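Local coordinates for uncharacterized protein (Mycobacterium tuberculosis, PDB 4Q6U) that is of unknown function but, with one GAF-like and two PAS-like domains, probably works as a triple sensor-domain protein in the tubercle bacillus, at residues B[108-113]-B[121-126]; B[87-92]-B[210-215]; B[49-54]-B[74-79]. All coordinates share one frame; numbering follows the deposited sequence.

Contact 1 of 3, residues B[108-113]-B[121-126]; sequences PGPLKW and TDTPES
Lys112 and Thr121 face each other as an antiparallel hydrogen-bonded pair. Lys112 N gives to Thr121 O at 3.0 Å, and Thr121 N returns a bond to Lys112 O at 2.9 Å, almost straight at 170° and nearly along the C=O axis. Past this pair no further backbone bond joins the two segments, and a side chain takes over: Thr123 OG1 donates to Pro110 O at 2.9 Å, lying in the plane of that carbonyl.

Thr123 is the N-cap residue of the helix that begins at Pro124, and the same hydroxyl oxygen does the capping. With chi1 at 56°, OG1 sits between its own backbone N and carbonyl carbon, where it accepts from Ser126 N at 3.0 Å. Ser126 OG answers by accepting from Thr123 N at 3.0 Å in a virtually linear bond, which completes a capping box. Ser126 OG in turn donates to the anti lone pair of Asp122 OD2, so the carboxylate fixes the direction of the serine hydroxyl; the other oxygen, OD1, is in a salt bridge with Arg142. This turn lies at the edge of the PAS-like middle domain's antiparallel sheet, where 119-121 is an outermost strand beside 109-114.

The Pro110 ring crosses Thr123 at about a right angle, with CG 3.9 Å from Thr123 CG2. Leu111 and Asp122 run side by side, and Leu111 CD2 reaches Ser126 CB. Lys112, extended beyond CG, lays its aliphatic chain along Thr121 on one face of the sheet and carries NZ on to a salt bridge with Asp85. At the helix start, Glu125 CB rests against Pro108 O and comes within 3.8 Å of Gly109 CA, whose lack of a side chain lets the helix turn come this close.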
# COMPACT_ATOMS: atom_id res chain seq x y z
N PRO B 108 -1.28 -2.82 29.41
CA PRO B 108 -2.00 -2.01 28.43
C PRO B 108 -1.74 -0.53 28.68
O PRO B 108 -1.51 -0.15 29.82
CB PRO B 108 -3.48 -2.38 28.68
CG PRO B 108 -3.47 -3.37 29.84
CD PRO B 108 -2.15 -3.22 30.52
N GLY B 109 -1.77 0.27 27.62
CA GLY B 109 -1.47 1.68 27.73
C GLY B 109 -2.59 2.53 27.16
O GLY B 109 -2.77 2.60 25.95
N PRO B 110 -3.37 3.15 28.05
CA PRO B 110 -4.48 4.02 27.66
C PRO B 110 -3.96 5.36 27.17
O PRO B 110 -2.97 5.87 27.69
CB PRO B 110 -5.29 4.16 28.95
CG PRO B 110 -4.26 4.06 30.01
CD PRO B 110 -3.19 3.13 29.52
N LEU B 111 -4.61 5.90 26.15
CA LEU B 111 -4.33 7.24 25.67
C LEU B 111 -5.59 7.81 25.02
O LEU B 111 -6.56 7.08 24.78
CB LEU B 111 -3.17 7.24 24.66
CG LEU B 111 -3.42 6.47 23.35
CD1 LEU B 111 -2.90 7.27 22.17
CD2 LEU B 111 -2.76 5.11 23.36
N LYS B 112 -5.57 9.10 24.72
CA LYS B 112 -6.68 9.69 24.01
C LYS B 112 -6.20 10.81 23.11
O LYS B 112 -5.17 11.45 23.37
CB LYS B 112 -7.74 10.24 24.98
CG LYS B 112 -7.27 11.38 25.84
CD LYS B 112 -8.38 11.88 26.76
CE LYS B 112 -7.92 13.05 27.63
NZ LYS B 112 -9.00 13.46 28.57
N TRP B 113 -6.94 11.00 22.02
CA TRP B 113 -6.75 12.13 21.13
C TRP B 113 -8.00 12.99 21.23
O TRP B 113 -9.10 12.50 20.94
CB TRP B 113 -6.51 11.68 19.69
CG TRP B 113 -5.15 11.13 19.42
CD1 TRP B 113 -4.22 10.75 20.34
CD2 TRP B 113 -4.56 10.90 18.13
NE1 TRP B 113 -3.08 10.30 19.70
CE2 TRP B 113 -3.27 10.38 18.35
CE3 TRP B 113 -5.01 11.09 16.82
CZ2 TRP B 113 -2.41 10.04 17.29
CZ3 TRP B 113 -4.15 10.75 15.77
CH2 TRP B 113 -2.87 10.23 16.02
N THR B 121 -3.23 13.05 24.77
CA THR B 121 -2.80 12.83 26.13
C THR B 121 -2.41 11.36 26.21
O THR B 121 -3.25 10.48 25.97
CB THR B 121 -3.93 13.16 27.12
OG1 THR B 121 -4.49 14.43 26.77
CG2 THR B 121 -3.41 13.20 28.57
N ASP B 122 -1.14 11.09 26.50
CA ASP B 122 -0.69 9.70 26.64
C ASP B 122 -0.48 9.37 28.10
O ASP B 122 -0.79 10.19 28.97
CB ASP B 122 0.60 9.44 25.87
CG ASP B 122 0.35 9.23 24.40
OD1 ASP B 122 -0.04 10.21 23.74
OD2 ASP B 122 0.55 8.09 23.91
N THR B 123 0.07 8.18 28.35
CA THR B 123 0.44 7.73 29.69
C THR B 123 1.86 7.16 29.64
O THR B 123 2.35 6.87 28.55
CB THR B 123 -0.53 6.65 30.22
OG1 THR B 123 -0.60 5.56 29.29
CG2 THR B 123 -1.93 7.22 30.41
N PRO B 124 2.53 7.04 30.79
CA PRO B 124 3.81 6.31 30.83
C PRO B 124 3.70 4.93 30.17
O PRO B 124 4.59 4.51 29.43
CB PRO B 124 4.09 6.18 32.33
CG PRO B 124 3.48 7.42 32.90
CD PRO B 124 2.24 7.69 32.08
N GLU B 125 2.59 4.25 30.44
CA GLU B 125 2.35 2.93 29.88
C GLU B 125 2.22 2.98 28.35
O GLU B 125 2.85 2.19 27.64
CB GLU B 125 1.09 2.31 30.51
CG GLU B 125 1.25 1.91 31.98
CD GLU B 125 1.19 3.10 32.94
OE1 GLU B 125 0.75 4.20 32.54
OE2 GLU B 125 1.59 2.92 34.11
N SER B 126 1.43 3.92 27.83
CA SER B 126 1.22 3.97 26.37
C SER B 126 2.51 4.38 25.66
O SER B 126 2.80 3.92 24.54
CB SER B 126 0.08 4.93 26.02
OG SER B 126 0.48 6.29 26.02

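Contact 2 of 3, residues B[87-92]-B[210-215]; sequences RMHGVQ and RAMNWR
The imidazole of His89 is held at both nitrogens. ND1 donates to Ala211 O at 2.9 Å; the acceptor lies in the ring plane, although the donor stands above the plane of the carbonyl. NE2 accepts from Arg210 NH1 at 3.1 Å, again close to the ring plane and in the plane of the guanidinium. The pair of bonds is consistent with a neutral ring carrying its proton on ND1, and it fixes the ring's rotation. Arg210 also covers a face of the ring: CB lies 3.9 Å from the ring centroid in a CH-pi contact, and the chain, extended from CG to NE, carries the guanidinium round to the edge at NE2, the two planes 87° apart.

His89 and Gly90 both face Val81, a classic beta bulge in the N-terminal GAF-like domain, and at this bulge strand 88-97 meets strand 206-215 of the middle domain. Met212, a selenomethionine, packs beside the ring with CG 3.8 Å from His89 CB; SE comes to 3.8 Å from Gly90 CA, and the terminal CE occupies the room where a beta carbon would otherwise stand.

Farther out, Arg87 CG lies over a face of the Arg210 guanidinium, and bends at chi2 and chi3 turn Arg87's own guanidinium back, bringing NH1 to 3.4 Å from Arg210 NH2. Salt bridges of Arg210 to Glu198 and Asp85 probably help offset these like charges.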
# COMPACT_ATOMS: atom_id res chain seq x y z
N ARG B 87 -11.26 7.95 33.34
CA ARG B 87 -12.12 7.17 32.45
C ARG B 87 -11.62 5.76 32.22
O ARG B 87 -10.45 5.54 31.92
CB ARG B 87 -12.27 7.88 31.10
CG ARG B 87 -12.98 9.22 31.18
CD ARG B 87 -14.46 9.04 31.49
NE ARG B 87 -15.08 8.11 30.55
CZ ARG B 87 -15.51 8.44 29.34
NH1 ARG B 87 -15.39 9.69 28.90
NH2 ARG B 87 -16.06 7.52 28.56
N MSE B 88 -12.53 4.81 32.34
CA MSE B 88 -12.20 3.41 32.11
C MSE B 88 -12.18 3.11 30.62
O MSE B 88 -13.20 3.23 29.95
CB MSE B 88 -13.22 2.52 32.81
CG MSE B 88 -12.96 1.05 32.65
SE MSE B 88 -12.26 0.24 34.27
CE MSE B 88 -13.37 1.17 35.58
N HIS B 89 -11.01 2.73 30.10
CA HIS B 89 -10.89 2.41 28.68
C HIS B 89 -11.11 0.93 28.42
O HIS B 89 -11.50 0.52 27.32
CB HIS B 89 -9.52 2.82 28.14
CG HIS B 89 -9.39 4.28 27.88
ND1 HIS B 89 -8.52 4.79 26.94
CD2 HIS B 89 -10.02 5.35 28.43
CE1 HIS B 89 -8.62 6.11 26.92
NE2 HIS B 89 -9.52 6.47 27.81
N GLY B 90 -10.81 0.12 29.42
CA GLY B 90 -10.95 -1.31 29.27
C GLY B 90 -10.71 -2.07 30.56
O GLY B 90 -10.45 -1.47 31.61
N VAL B 91 -10.82 -3.39 30.46
CA VAL B 91 -10.61 -4.29 31.58
C VAL B 91 -9.80 -5.48 31.07
O VAL B 91 -10.08 -6.02 30.00
CB VAL B 91 -11.95 -4.79 32.18
CG1 VAL B 91 -11.71 -5.88 33.24
CG2 VAL B 91 -12.75 -3.64 32.75
N GLN B 92 -8.78 -5.88 31.83
CA GLN B 92 -8.02 -7.07 31.48
C GLN B 92 -8.51 -8.20 32.37
O GLN B 92 -8.65 -8.02 33.57
CB GLN B 92 -6.52 -6.84 31.67
CG GLN B 92 -5.69 -7.39 30.54
CD GLN B 92 -4.28 -6.84 30.55
OE1 GLN B 92 -3.90 -6.08 31.44
NE2 GLN B 92 -3.49 -7.23 29.54
N ARG B 210 -10.60 7.52 22.12
CA ARG B 210 -9.97 6.87 23.26
C ARG B 210 -9.38 5.54 22.83
O ARG B 210 -9.99 4.82 22.04
CB ARG B 210 -10.98 6.68 24.40
CG ARG B 210 -11.47 7.99 24.98
CD ARG B 210 -12.37 7.84 26.18
NE ARG B 210 -12.70 9.16 26.71
CZ ARG B 210 -11.99 9.78 27.65
NH1 ARG B 210 -10.92 9.19 28.18
NH2 ARG B 210 -12.35 10.99 28.06
N ALA B 211 -8.20 5.21 23.35
CA ALA B 211 -7.45 4.06 22.85
C ALA B 211 -6.73 3.28 23.94
O ALA B 211 -6.56 3.75 25.06
CB ALA B 211 -6.45 4.53 21.79
N MSE B 212 -6.32 2.07 23.61
CA MSE B 212 -5.35 1.34 24.41
C MSE B 212 -4.33 0.72 23.49
O MSE B 212 -4.70 0.16 22.46
CB MSE B 212 -6.02 0.25 25.26
CG MSE B 212 -7.02 0.76 26.25
SE MSE B 212 -7.74 -0.76 27.23
CE MSE B 212 -8.92 -1.49 25.85
N ASN B 213 -3.05 0.83 23.82
CA ASN B 213 -2.08 -0.00 23.11
C ASN B 213 -1.47 -1.07 24.02
O ASN B 213 -1.78 -1.14 25.22
CB ASN B 213 -0.98 0.86 22.45
CG ASN B 213 -0.06 1.55 23.46
OD1 ASN B 213 -0.04 1.23 24.65
ND2 ASN B 213 0.74 2.49 22.96
N TRP B 214 -0.65 -1.91 23.42
CA TRP B 214 0.14 -2.91 24.13
C TRP B 214 1.28 -3.33 23.22
O TRP B 214 1.17 -3.23 21.99
CB TRP B 214 -0.72 -4.11 24.55
CG TRP B 214 -1.28 -4.91 23.40
CD1 TRP B 214 -0.72 -6.02 22.81
CD2 TRP B 214 -2.51 -4.67 22.71
NE1 TRP B 214 -1.53 -6.48 21.80
CE2 TRP B 214 -2.63 -5.67 21.71
CE3 TRP B 214 -3.52 -3.72 22.84
CZ2 TRP B 214 -3.73 -5.74 20.85
CZ3 TRP B 214 -4.61 -3.78 21.97
CH2 TRP B 214 -4.70 -4.78 21.00
N ARG B 215 2.39 -3.77 23.80
CA ARG B 215 3.51 -4.25 23.01
C ARG B 215 3.15 -5.64 22.46
O ARG B 215 2.77 -6.52 23.23
CB ARG B 215 4.79 -4.31 23.84
CG ARG B 215 6.04 -4.74 23.06
CD ARG B 215 6.54 -3.60 22.16
NE ARG B 215 6.90 -2.43 22.96
CZ ARG B 215 8.12 -2.21 23.43
NH1 ARG B 215 9.09 -3.07 23.18
NH2 ARG B 215 8.38 -1.12 24.15

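Contact 3 of 3, residues B[49-54]-B[74-79]; sequences AAVRTA and RVIRTE
Ile76 carries the tight part of this contact, reaching from strand 74-79 to helix 49-54 with both of its branches. With CG1 anti to the carbonyl carbon (chi1 -51°) and the chain then fully extended, CD1 arrives end-on against the helix backbone, 3.6 Å from Ala50 C, and touches Ala50 CB at 3.7 Å. Val51 CG2 lies across the same methyl at 4.0 Å, the two side chains meeting at about a right angle. The other branch, CG2, meets Ala54 CB at 3.6 Å. Small alanines one turn apart thus let the isoleucine come in close to the helix.

Thr78 makes a looser contact: its CG2 approaches Ala54 CB at 3.9 Å, while OG1 hydrogen-bonds to Thr58 farther along the helix. The solvent side of the helix is formed by Ala49, Arg52 and Thr53, and there Thr53 OG1 bends back to donate to Ala49 O, which also accepts from Thr53 N. No hydrogen bond joins segments 49-54 and 74-79 themselves.

The short segments run 32° apart, with the helix laid over the antiparallel sheet of the GAF-like domain; strand 74-82 sits between strands 65-69 and 88-97, and Ala50 also touches Thr69 on the former.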
# COMPACT_ATOMS: atom_id res chain seq x y z
N ALA B 49 -21.24 -16.24 31.55
CA ALA B 49 -22.11 -15.45 32.42
C ALA B 49 -21.33 -14.80 33.56
O ALA B 49 -21.49 -13.60 33.83
CB ALA B 49 -23.23 -16.33 32.99
N ALA B 50 -20.46 -15.57 34.21
CA ALA B 50 -19.70 -15.07 35.35
C ALA B 50 -18.65 -14.05 34.91
O ALA B 50 -18.39 -13.07 35.62
CB ALA B 50 -19.04 -16.22 36.09
N VAL B 51 -18.04 -14.29 33.75
CA VAL B 51 -17.07 -13.36 33.20
C VAL B 51 -17.71 -12.01 32.94
O VAL B 51 -17.14 -10.97 33.26
CB VAL B 51 -16.43 -13.91 31.91
CG1 VAL B 51 -15.80 -12.79 31.10
CG2 VAL B 51 -15.40 -14.96 32.24
N ARG B 52 -18.91 -12.03 32.37
CA ARG B 52 -19.65 -10.80 32.11
C ARG B 52 -19.87 -10.03 33.41
O ARG B 52 -19.79 -8.80 33.44
CB ARG B 52 -20.99 -11.09 31.43
CG ARG B 52 -20.87 -11.70 30.05
CD ARG B 52 -22.24 -11.89 29.40
NE ARG B 52 -22.79 -10.64 28.88
CZ ARG B 52 -23.97 -10.53 28.29
NH1 ARG B 52 -24.74 -11.60 28.14
NH2 ARG B 52 -24.39 -9.35 27.84
N THR B 53 -20.13 -10.76 34.48
CA THR B 53 -20.41 -10.16 35.78
C THR B 53 -19.15 -9.53 36.38
O THR B 53 -19.20 -8.43 36.94
CB THR B 53 -21.00 -11.20 36.76
OG1 THR B 53 -22.24 -11.68 36.24
CG2 THR B 53 -21.23 -10.59 38.13
N ALA B 54 -18.02 -10.22 36.25
CA ALA B 54 -16.74 -9.72 36.75
C ALA B 54 -16.36 -8.40 36.08
O ALA B 54 -15.92 -7.46 36.75
CB ALA B 54 -15.65 -10.75 36.52
N ARG B 74 -13.24 -22.12 40.02
CA ARG B 74 -12.49 -21.16 39.21
C ARG B 74 -12.50 -19.79 39.87
O ARG B 74 -13.40 -19.46 40.65
CB ARG B 74 -13.08 -21.07 37.80
N VAL B 75 -11.47 -19.00 39.56
CA VAL B 75 -11.39 -17.61 39.99
C VAL B 75 -11.25 -16.72 38.77
O VAL B 75 -10.53 -17.06 37.83
CB VAL B 75 -10.21 -17.37 40.94
N ILE B 76 -11.97 -15.60 38.77
CA ILE B 76 -11.88 -14.62 37.70
C ILE B 76 -11.16 -13.40 38.24
O ILE B 76 -11.51 -12.88 39.30
CB ILE B 76 -13.27 -14.22 37.16
CG1 ILE B 76 -14.09 -15.47 36.81
CG2 ILE B 76 -13.14 -13.29 35.97
CD1 ILE B 76 -15.46 -15.18 36.24
N ARG B 77 -10.14 -12.94 37.53
CA ARG B 77 -9.41 -11.77 38.00
C ARG B 77 -9.49 -10.67 36.97
O ARG B 77 -9.31 -10.91 35.78
CB ARG B 77 -7.97 -12.12 38.32
CG ARG B 77 -7.85 -13.29 39.29
CD ARG B 77 -6.43 -13.48 39.75
NE ARG B 77 -5.85 -12.22 40.22
CZ ARG B 77 -4.92 -12.14 41.16
NH1 ARG B 77 -4.46 -13.24 41.74
NH2 ARG B 77 -4.45 -10.95 41.52
N THR B 78 -9.82 -9.47 37.43
CA THR B 78 -9.95 -8.34 36.53
C THR B 78 -9.07 -7.16 36.96
O THR B 78 -8.90 -6.89 38.15
CB THR B 78 -11.42 -7.87 36.44
OG1 THR B 78 -11.94 -7.65 37.75
CG2 THR B 78 -12.27 -8.90 35.72
N GLU B 79 -8.52 -6.49 35.95
CA GLU B 79 -7.67 -5.33 36.13
C GLU B 79 -8.23 -4.20 35.28
O GLU B 79 -8.28 -4.33 34.05
CB GLU B 79 -6.23 -5.63 35.71
CG GLU B 79 -5.53 -6.66 36.58
CD GLU B 79 -5.35 -6.18 38.00
OE1 GLU B 79 -5.13 -4.97 38.19
OE2 GLU B 79 -5.44 -7.01 38.92

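Overall arrangement
All three contacts are largely buried, but they differ in place and chemistry. Contact 3, with its centre about 29 Å from the chain's centre, is an apolar helix-on-sheet seam within the N-terminal domain, whereas contact 1, with its centre about 8 Å from the chain's, is built from backbone and capping hydrogen bonds within the middle domain. Contact 2 joins the two domains through histidine and arginine chemistry and shares elements with each neighbour. On one side Gln92 N probably bonds to Glu79 O of contact 3, in adjacent strands of one sheet; on the other, Gly109 O and Leu111 O of contact 1 probably accept from Asn213 N and Ala211 N. Contacts 1 and 3 do not touch.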